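4-methyl-5(B-hydroxyethyl)-thiazole monophosphate biosynthesis enzyme (Vibrio cholerae O1 biovar El Tor, PDB 3OT1) is of unknown function but belongs to the DJ-1 superfamily and is named for a possible part in thiazole monophosphate biosynthesis. Local coordinates at residues Thr25-Asp30 with Gly164-Phe169; Ala76-Val81 with Gln85-Ser90; Val149-Tyr152 with Leu157-Ser160. All blocks are in the same frame, centred on the assembly; numbering follows the deposited sequence.

Contact 1: Thr25-Asp30 with Gly164-Phe169; sequences TVIIVD and GTALEF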
loop_
_atom_site.group_PDB
_atom_site.type_symbol
_atom_site.label_atom_id
_atom_site.label_comp_id
_atom_site.label_asym_id
_atom_site.label_seq_id
_atom_site.Cartn_x
_atom_site.Cartn_y
_atom_site.Cartn_z
ATOM N N THR A 25 -0.956 -0.057 6.438
ATOM C CA THR A 25 0.181 -0.495 7.228
ATOM C C THR A 25 1.446 -0.583 6.386
ATOM O O THR A 25 2.492 -0.060 6.771
ATOM C CB THR A 25 -0.105 -1.876 7.873
ATOM O OG1 THR A 25 -1.257 -1.786 8.724
ATOM C CG2 THR A 25 1.078 -2.344 8.699
ATOM N N VAL A 26 1.366 -1.276 5.264
ATOM C CA VAL A 26 2.540 -1.547 4.464
ATOM C C VAL A 26 3.013 -0.279 3.747
ATOM O O VAL A 26 4.211 -0.069 3.607
ATOM C CB VAL A 26 2.299 -2.746 3.531
ATOM C CG1 VAL A 26 3.472 -2.931 2.599
ATOM C CG2 VAL A 26 2.061 -3.996 4.358
ATOM N N ILE A 27 2.097 0.582 3.324
ATOM C CA ILE A 27 2.500 1.876 2.779
ATOM C C ILE A 27 3.308 2.654 3.811
ATOM O O ILE A 27 4.350 3.235 3.490
ATOM C CB ILE A 27 1.297 2.690 2.276
ATOM C CG1 ILE A 27 0.694 2.056 1.016
ATOM C CG2 ILE A 27 1.697 4.183 2.037
ATOM C CD1 ILE A 27 -0.687 2.592 0.633
ATOM N N ILE A 28 2.835 2.692 5.048
ATOM C CA ILE A 28 3.560 3.401 6.102
ATOM C C ILE A 28 4.941 2.797 6.290
ATOM O O ILE A 28 5.935 3.525 6.291
ATOM C CB ILE A 28 2.752 3.387 7.423
ATOM C CG1 ILE A 28 1.464 4.210 7.285
ATOM C CG2 ILE A 28 3.612 3.876 8.580
ATOM C CD1 ILE A 28 0.378 3.883 8.301
ATOM N N VAL A 29 5.011 1.492 6.486
ATOM C CA VAL A 29 6.290 0.873 6.784
ATOM C C VAL A 29 7.278 1.068 5.626
ATOM O O VAL A 29 8.404 1.485 5.819
ATOM C CB VAL A 29 6.110 -0.630 7.101
ATOM C CG1 VAL A 29 7.459 -1.309 7.192
ATOM C CG2 VAL A 29 5.307 -0.814 8.405
ATOM N N ASP A 30 6.833 0.731 4.423
ATOM C CA ASP A 30 7.692 0.778 3.234
ATOM C C ASP A 30 8.205 2.203 3.023
ATOM O O ASP A 30 9.405 2.429 2.851
ATOM C CB ASP A 30 6.875 0.241 2.042
ATOM C CG ASP A 30 7.609 0.146 0.746
ATOM O OD1 ASP A 30 8.481 0.958 0.424
ATOM O OD2 ASP A 30 7.234 -0.806 0.014
ATOM N N GLY A 164 -6.255 5.825 0.239
ATOM C CA GLY A 164 -5.815 6.723 -0.809
ATOM C C GLY A 164 -5.068 7.949 -0.346
ATOM O O GLY A 164 -4.563 8.701 -1.183
ATOM N N THR A 165 -4.973 8.162 0.973
ATOM C CA THR A 165 -4.134 9.224 1.536
ATOM C C THR A 165 -2.910 8.687 2.262
ATOM O O THR A 165 -2.138 9.471 2.813
ATOM C CB THR A 165 -4.938 10.160 2.493
ATOM O OG1 THR A 165 -5.271 9.440 3.679
ATOM C CG2 THR A 165 -6.190 10.739 1.817
ATOM N N ALA A 166 -2.701 7.376 2.271
ATOM C CA ALA A 166 -1.678 6.790 3.102
ATOM C C ALA A 166 -0.263 7.202 2.664
ATOM O O ALA A 166 0.600 7.421 3.497
ATOM C CB ALA A 166 -1.820 5.271 3.181
ATOM N N LEU A 167 -0.021 7.245 1.351
ATOM C CA LEU A 167 1.273 7.678 0.863
ATOM C C LEU A 167 1.543 9.148 1.243
ATOM O O LEU A 167 2.623 9.503 1.726
ATOM C CB LEU A 167 1.310 7.452 -0.629
ATOM C CG LEU A 167 2.609 7.732 -1.337
ATOM C CD1 LEU A 167 3.771 7.123 -0.602
ATOM C CD2 LEU A 167 2.533 7.222 -2.783
ATOM N N GLU A 168 0.545 10.010 1.036
ATOM C CA GLU A 168 0.647 11.412 1.423
ATOM C C GLU A 168 0.946 11.541 2.911
ATOM O O GLU A 168 1.778 12.349 3.315
ATOM C CB GLU A 168 -0.667 12.133 1.108
ATOM C CG GLU A 168 -0.939 12.284 -0.366
ATOM C CD GLU A 168 -2.419 12.448 -0.640
ATOM O OE1 GLU A 168 -2.938 13.546 -0.415
ATOM O OE2 GLU A 168 -3.073 11.471 -1.052
ATOM N N PHE A 169 0.288 10.741 3.724
ATOM C CA PHE A 169 0.463 10.723 5.177
ATOM C C PHE A 169 1.876 10.298 5.558
ATOM O O PHE A 169 2.527 10.947 6.395
ATOM C CB PHE A 169 -0.602 9.765 5.728
ATOM C CG PHE A 169 -0.447 9.322 7.163
ATOM C CD1 PHE A 169 -0.754 10.162 8.220
ATOM C CD2 PHE A 169 -0.140 8.010 7.452
ATOM C CE1 PHE A 169 -0.741 9.698 9.498
ATOM C CE2 PHE A 169 -0.098 7.552 8.746
ATOM C CZ PHE A 169 -0.393 8.405 9.772
#
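Ile27 of helix 22-34 leans on the first turn of helix 166-178 and makes the largest single contribution to this contact. Its CB faces the methyl CB of Ala166 at 4.1 Å. There the side chain forks. A chi1 of -70° places CG1 beside the backbone N and CG2 anti to it, and CG2 runs in against the backbone of the other helix, 3.6 Å from Leu167 N and nearly as close to the carbonyl carbon of Ala166. The longer branch ends in CD1, which meets Ala166 CB at 3.9 Å, so that both arms of the isoleucine touch the alanine methyl from one side. The backbones can come close here, with the CA atoms of Ile27 and Leu167 6.2 Å apart.

One residue on, Ile28 reaches Phe169 with its tip: CD1 lies 3.7 Å from CE2, and CG1 sits in the ring plane, so the aromatic ring is touched at its edge. Phe169 also rests on Ala108 and Ile110 of strand 106-110, while Val29 packs on strand 38-43. The two helices therefore lie side by side on one face of the central sheet of the DJ-1-type alpha/beta fold. Ile27 and Val29 also pack on apolar side chains of a neighbouring chain. All the touching side chains are hydrocarbon and buried, which implies that where these segments meet, close fit and exclusion of water prevail over directed polar bonds.

Contact 2: Ala76-Val81 with Gln85-Ser90; sequences ALPGGV and QAFADS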
loop_
_atom_site.group_PDB
_atom_site.type_symbol
_atom_site.label_atom_id
_atom_site.label_comp_id
_atom_site.label_asym_id
_atom_site.label_seq_id
_atom_site.Cartn_x
_atom_site.Cartn_y
_atom_site.Cartn_z
ATOM N N ALA A 76 3.175 5.384 14.741
ATOM C CA ALA A 76 2.296 5.467 13.583
ATOM C C ALA A 76 1.252 4.358 13.646
ATOM O O ALA A 76 1.605 3.166 13.688
ATOM C CB ALA A 76 3.078 5.360 12.299
ATOM N N LEU A 77 -0.013 4.760 13.683
ATOM C CA LEU A 77 -1.119 3.846 13.886
ATOM C C LEU A 77 -1.916 3.680 12.596
ATOM O O LEU A 77 -2.574 4.610 12.133
ATOM C CB LEU A 77 -2.050 4.382 14.972
ATOM C CG LEU A 77 -1.413 4.658 16.344
ATOM C CD1 LEU A 77 -2.495 5.188 17.289
ATOM C CD2 LEU A 77 -0.793 3.418 16.925
ATOM N N PRO A 78 -1.876 2.468 12.006
ATOM C CA PRO A 78 -2.748 2.172 10.873
ATOM C C PRO A 78 -4.224 2.201 11.264
ATOM O O PRO A 78 -4.553 2.128 12.451
ATOM C CB PRO A 78 -2.316 0.757 10.462
ATOM C CG PRO A 78 -0.906 0.601 11.034
ATOM C CD PRO A 78 -0.968 1.349 12.332
ATOM N N GLY A 79 -5.074 2.245 10.256
ATOM C CA GLY A 79 -6.512 2.147 10.440
ATOM C C GLY A 79 -7.031 0.759 10.154
ATOM O O GLY A 79 -6.403 -0.242 10.500
ATOM N N GLY A 80 -8.187 0.699 9.514
ATOM C CA GLY A 80 -9.013 -0.504 9.452
ATOM C C GLY A 80 -9.950 -0.516 10.634
ATOM O O GLY A 80 -9.540 -0.167 11.735
ATOM N N VAL A 81 -11.199 -0.928 10.420
ATOM C CA VAL A 81 -12.183 -0.841 11.481
ATOM C C VAL A 81 -11.894 -1.834 12.603
ATOM O O VAL A 81 -11.818 -1.466 13.797
ATOM C CB VAL A 81 -13.591 -1.001 10.919
ATOM C CG1 VAL A 81 -14.610 -1.044 12.050
ATOM C CG2 VAL A 81 -13.913 0.135 9.955
ATOM N N GLN A 85 -10.483 -0.949 16.413
ATOM C CA GLN A 85 -11.208 -1.418 17.607
ATOM C C GLN A 85 -10.265 -2.216 18.508
ATOM O O GLN A 85 -10.298 -2.107 19.726
ATOM C CB GLN A 85 -12.426 -2.273 17.229
ATOM C CG GLN A 85 -13.556 -1.532 16.521
ATOM C CD GLN A 85 -14.360 -0.610 17.421
ATOM O OE1 GLN A 85 -13.910 -0.229 18.491
ATOM N NE2 GLN A 85 -15.551 -0.232 16.974
ATOM N N ALA A 86 -9.418 -3.045 17.904
ATOM C CA ALA A 86 -8.429 -3.798 18.669
ATOM C C ALA A 86 -7.472 -2.861 19.402
ATOM O O ALA A 86 -7.113 -3.106 20.560
ATOM C CB ALA A 86 -7.650 -4.759 17.781
ATOM N N PHE A 87 -7.064 -1.774 18.755
ATOM C CA PHE A 87 -6.239 -0.769 19.399
ATOM C C PHE A 87 -6.967 -0.142 20.593
ATOM O O PHE A 87 -6.386 0.049 21.667
ATOM C CB PHE A 87 -5.852 0.333 18.406
ATOM C CG PHE A 87 -4.825 -0.049 17.336
ATOM C CD1 PHE A 87 -4.128 -1.242 17.325
ATOM C CD2 PHE A 87 -4.560 0.864 16.325
ATOM C CE1 PHE A 87 -3.197 -1.504 16.325
ATOM C CE2 PHE A 87 -3.638 0.597 15.343
ATOM C CZ PHE A 87 -2.961 -0.590 15.338
ATOM N N ALA A 88 -8.228 0.195 20.386
ATOM C CA ALA A 88 -9.035 0.833 21.446
ATOM C C ALA A 88 -9.213 -0.065 22.660
ATOM O O ALA A 88 -9.345 0.436 23.790
ATOM C CB ALA A 88 -10.396 1.286 20.905
ATOM N N ASP A 89 -9.208 -1.376 22.417
ATOM C CA ASP A 89 -9.390 -2.395 23.441
ATOM C C ASP A 89 -8.079 -2.861 24.073
ATOM O O ASP A 89 -8.091 -3.726 24.945
ATOM C CB ASP A 89 -10.103 -3.620 22.832
ATOM C CG ASP A 89 -11.547 -3.336 22.382
ATOM O OD1 ASP A 89 -12.195 -2.379 22.853
ATOM O OD2 ASP A 89 -12.060 -4.118 21.553
ATOM N N SER A 90 -6.955 -2.291 23.659
ATOM C CA SER A 90 -5.658 -2.700 24.128
ATOM C C SER A 90 -5.119 -1.730 25.151
ATOM O O SER A 90 -4.798 -0.601 24.838
ATOM C CB SER A 90 -4.672 -2.765 22.957
ATOM O OG SER A 90 -3.337 -2.914 23.407
#
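Leu77, the last residue of strand 74-77, presents its CB to CE2 of the Phe87 ring at 4.1 Å, while its side chain also packs on Thr113 and Phe118 of helix 113-119. Pro78, which is modelled in two conformers, follows with two approaches to the same ring. In one conformer its CD stands 4.1 Å from both Phe87 CE2 and CZ, with the proline side chain and the aromatic side chain crossing at about a right angle. Its carbonyl O comes to 3.4 Å from Phe87 CE2, obliquely to the ring, and is hydrogen-bonded to Thr113 OG1. With CG anti to its carbonyl carbon (chi1 -72°), Phe87 brings the far end of its ring, CE2 and CZ, against the end of the strand.

Gly79 and Gly80 form the strand-to-helix connection of the alpha/beta fold. Gly79 N is hydrogen-bonded to Glu24 OE1. In DJ-1 relatives the corresponding glycine-rich loop lies beside the reactive cysteine, and the same is probable here. Gly80 is the N-cap of helix 81-88.

Val81 then opens the helix, its side chain touching Phe135. Its carbonyl O accepts the hydrogen bond of Gln85 N at 3.0 Å, with an N-H...O angle of 158°, in the first turn of helix 81-88.

Contact 3: Val149-Tyr152 with Leu157-Ser160; sequences VCYY and LLTS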
loop_
_atom_site.group_PDB
_atom_site.type_symbol
_atom_site.label_atom_id
_atom_site.label_comp_id
_atom_site.label_asym_id
_atom_site.label_seq_id
_atom_site.Cartn_x
_atom_site.Cartn_y
_atom_site.Cartn_z
ATOM N N VAL A 149 -4.459 15.254 4.824
ATOM C CA VAL A 149 -3.467 15.098 5.883
ATOM C C VAL A 149 -3.544 16.348 6.774
ATOM O O VAL A 149 -3.432 17.456 6.283
ATOM C CB VAL A 149 -2.048 14.954 5.299
ATOM C CG1 VAL A 149 -1.002 14.823 6.394
ATOM C CG2 VAL A 149 -1.948 13.760 4.339
ATOM N N CYS A 150 -3.777 16.125 8.058
ATOM C CA CYS A 150 -3.921 17.185 9.042
ATOM C C CYS A 150 -2.818 17.101 10.104
ATOM O O CYS A 150 -2.703 16.084 10.810
ATOM C CB CYS A 150 -5.281 17.068 9.720
ATOM S SG CYS A 150 -5.536 18.234 11.097
ATOM N N TYR A 151 -2.010 18.146 10.244
ATOM C CA TYR A 151 -1.028 18.251 11.304
ATOM C C TYR A 151 -1.486 19.277 12.332
ATOM O O TYR A 151 -1.850 20.394 11.976
ATOM C CB TYR A 151 0.341 18.640 10.745
ATOM C CG TYR A 151 1.392 18.709 11.834
ATOM C CD1 TYR A 151 1.617 17.619 12.667
ATOM C CD2 TYR A 151 2.161 19.845 12.045
ATOM C CE1 TYR A 151 2.559 17.640 13.677
ATOM C CE2 TYR A 151 3.141 19.863 13.051
ATOM C CZ TYR A 151 3.317 18.752 13.859
ATOM O OH TYR A 151 4.229 18.730 14.884
ATOM N N TYR A 152 -1.489 18.858 13.592
ATOM C CA TYR A 152 -1.830 19.723 14.717
ATOM C C TYR A 152 -0.596 19.815 15.628
ATOM O O TYR A 152 -0.314 18.935 16.437
ATOM C CB TYR A 152 -3.049 19.178 15.464
ATOM C CG TYR A 152 -3.533 20.083 16.547
ATOM C CD1 TYR A 152 -4.111 21.306 16.243
ATOM C CD2 TYR A 152 -3.395 19.736 17.884
ATOM C CE1 TYR A 152 -4.554 22.159 17.249
ATOM C CE2 TYR A 152 -3.849 20.580 18.880
ATOM C CZ TYR A 152 -4.418 21.783 18.556
ATOM O OH TYR A 152 -4.855 22.613 19.572
ATOM N N LEU A 157 0.555 15.973 16.579
ATOM C CA LEU A 157 -0.390 14.967 16.095
ATOM C C LEU A 157 -0.609 15.085 14.590
ATOM O O LEU A 157 -0.960 16.140 14.070
ATOM C CB LEU A 157 -1.745 15.132 16.806
ATOM C CG LEU A 157 -2.818 14.145 16.359
ATOM C CD1 LEU A 157 -2.469 12.727 16.791
ATOM C CD2 LEU A 157 -4.202 14.567 16.854
ATOM N N LEU A 158 -0.417 13.978 13.879
ATOM C CA LEU A 158 -0.647 13.934 12.441
ATOM C C LEU A 158 -1.764 12.934 12.175
ATOM O O LEU A 158 -1.660 11.781 12.614
ATOM C CB LEU A 158 0.620 13.475 11.725
ATOM C CG LEU A 158 0.545 13.465 10.190
ATOM C CD1 LEU A 158 0.475 14.909 9.641
ATOM C CD2 LEU A 158 1.734 12.696 9.615
ATOM N N THR A 159 -2.808 13.348 11.469
ATOM C CA THR A 159 -3.851 12.425 11.109
ATOM C C THR A 159 -4.154 12.477 9.615
ATOM O O THR A 159 -3.815 13.426 8.916
ATOM C CB THR A 159 -5.137 12.665 11.934
ATOM O OG1 THR A 159 -5.553 14.025 11.790
ATOM C CG2 THR A 159 -4.927 12.289 13.378
ATOM N N SER A 160 -4.782 11.405 9.126
ATOM C CA SER A 160 -5.100 11.318 7.718
ATOM C C SER A 160 -6.299 10.388 7.522
ATOM O O SER A 160 -6.773 9.774 8.459
ATOM C CB SER A 160 -3.868 10.877 6.939
ATOM O OG SER A 160 -3.997 10.954 5.538
HETATM O O HOH W 1 -4.288 15.863 13.463
#
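Cys150 and Thr159 form a hydrogen-bonded antiparallel pair in which each backbone N-H meets the other's carbonyl: Cys150 N donates to Thr159 O, and Thr159 N to Cys150 O, both at 2.8 Å. The first of these bonds is almost straight, with 174° at the hydrogen. Tyr152 and Leu157 repeat the pattern two residues on. Tyr152 N reaches Leu157 O at 2.8 Å, but the return bond from Leu157 N to Tyr152 O is longer, 3.1 Å, and a little more bent at 165°.

These strands make a beta hairpin at one margin of the central sheet. Strand 149-152 is outermost within the chain, while Leu158 and Ser160 turn their other backbone groups to strand 106-110 and Cys111, so strand 157-160 is bonded on both flanks.

Three carbonyls have further company. Thr159 O also receives the CA-H of Val149, and Leu157 O that of Tyr151, whose ring stands obliquely beside the same oxygen with CD1 at 3.3 Å. Cys150 O takes the CA-H of Leu158 and is placed to accept from a water 3.1 Å away, though that water has other acceptors competing for its protons. Thr159 OG1 is set between its own backbone N and carbonyl carbon (chi1 55°), where it stands 2.8 Å from the same water and is bonded to Thr130 N. Ser160 OG is satisfied by Arg148 O and Thr165 OG1, with Val149 CG2 alongside.

On that same face, looking to helix 166-178, Val149 CG1 meets Leu158 CD1 at 3.6 Å, and Leu158 packs on Met173. Side chains of the opposite face, Leu157 and Thr159, lie against Phe118 and Pro114 of helix 113-119.

Contacts 2 and 3 are both nested within the long loop that contact 1 closes, and each touches it. Ile28 CG2 packs on Ala76 CB at 4.0 Å, tying contact 1 to contact 2 although their centres are about 16 Å apart. Between contacts 1 and 3 the centres lie about 13 Å apart, and the hydroxyls Thr165 OG1 and Ser160 OG, at 2.7 Å, probably share a hydrogen bond where strand 157-160 passes into helix 166-178. Contacts 2 and 3 do not touch, their nearest atoms being about 7 Å apart, but reach the same sheet. Cys111, probably the counterpart of the reactive cysteine of DJ-1, follows strand 106-110, to which both are bonded.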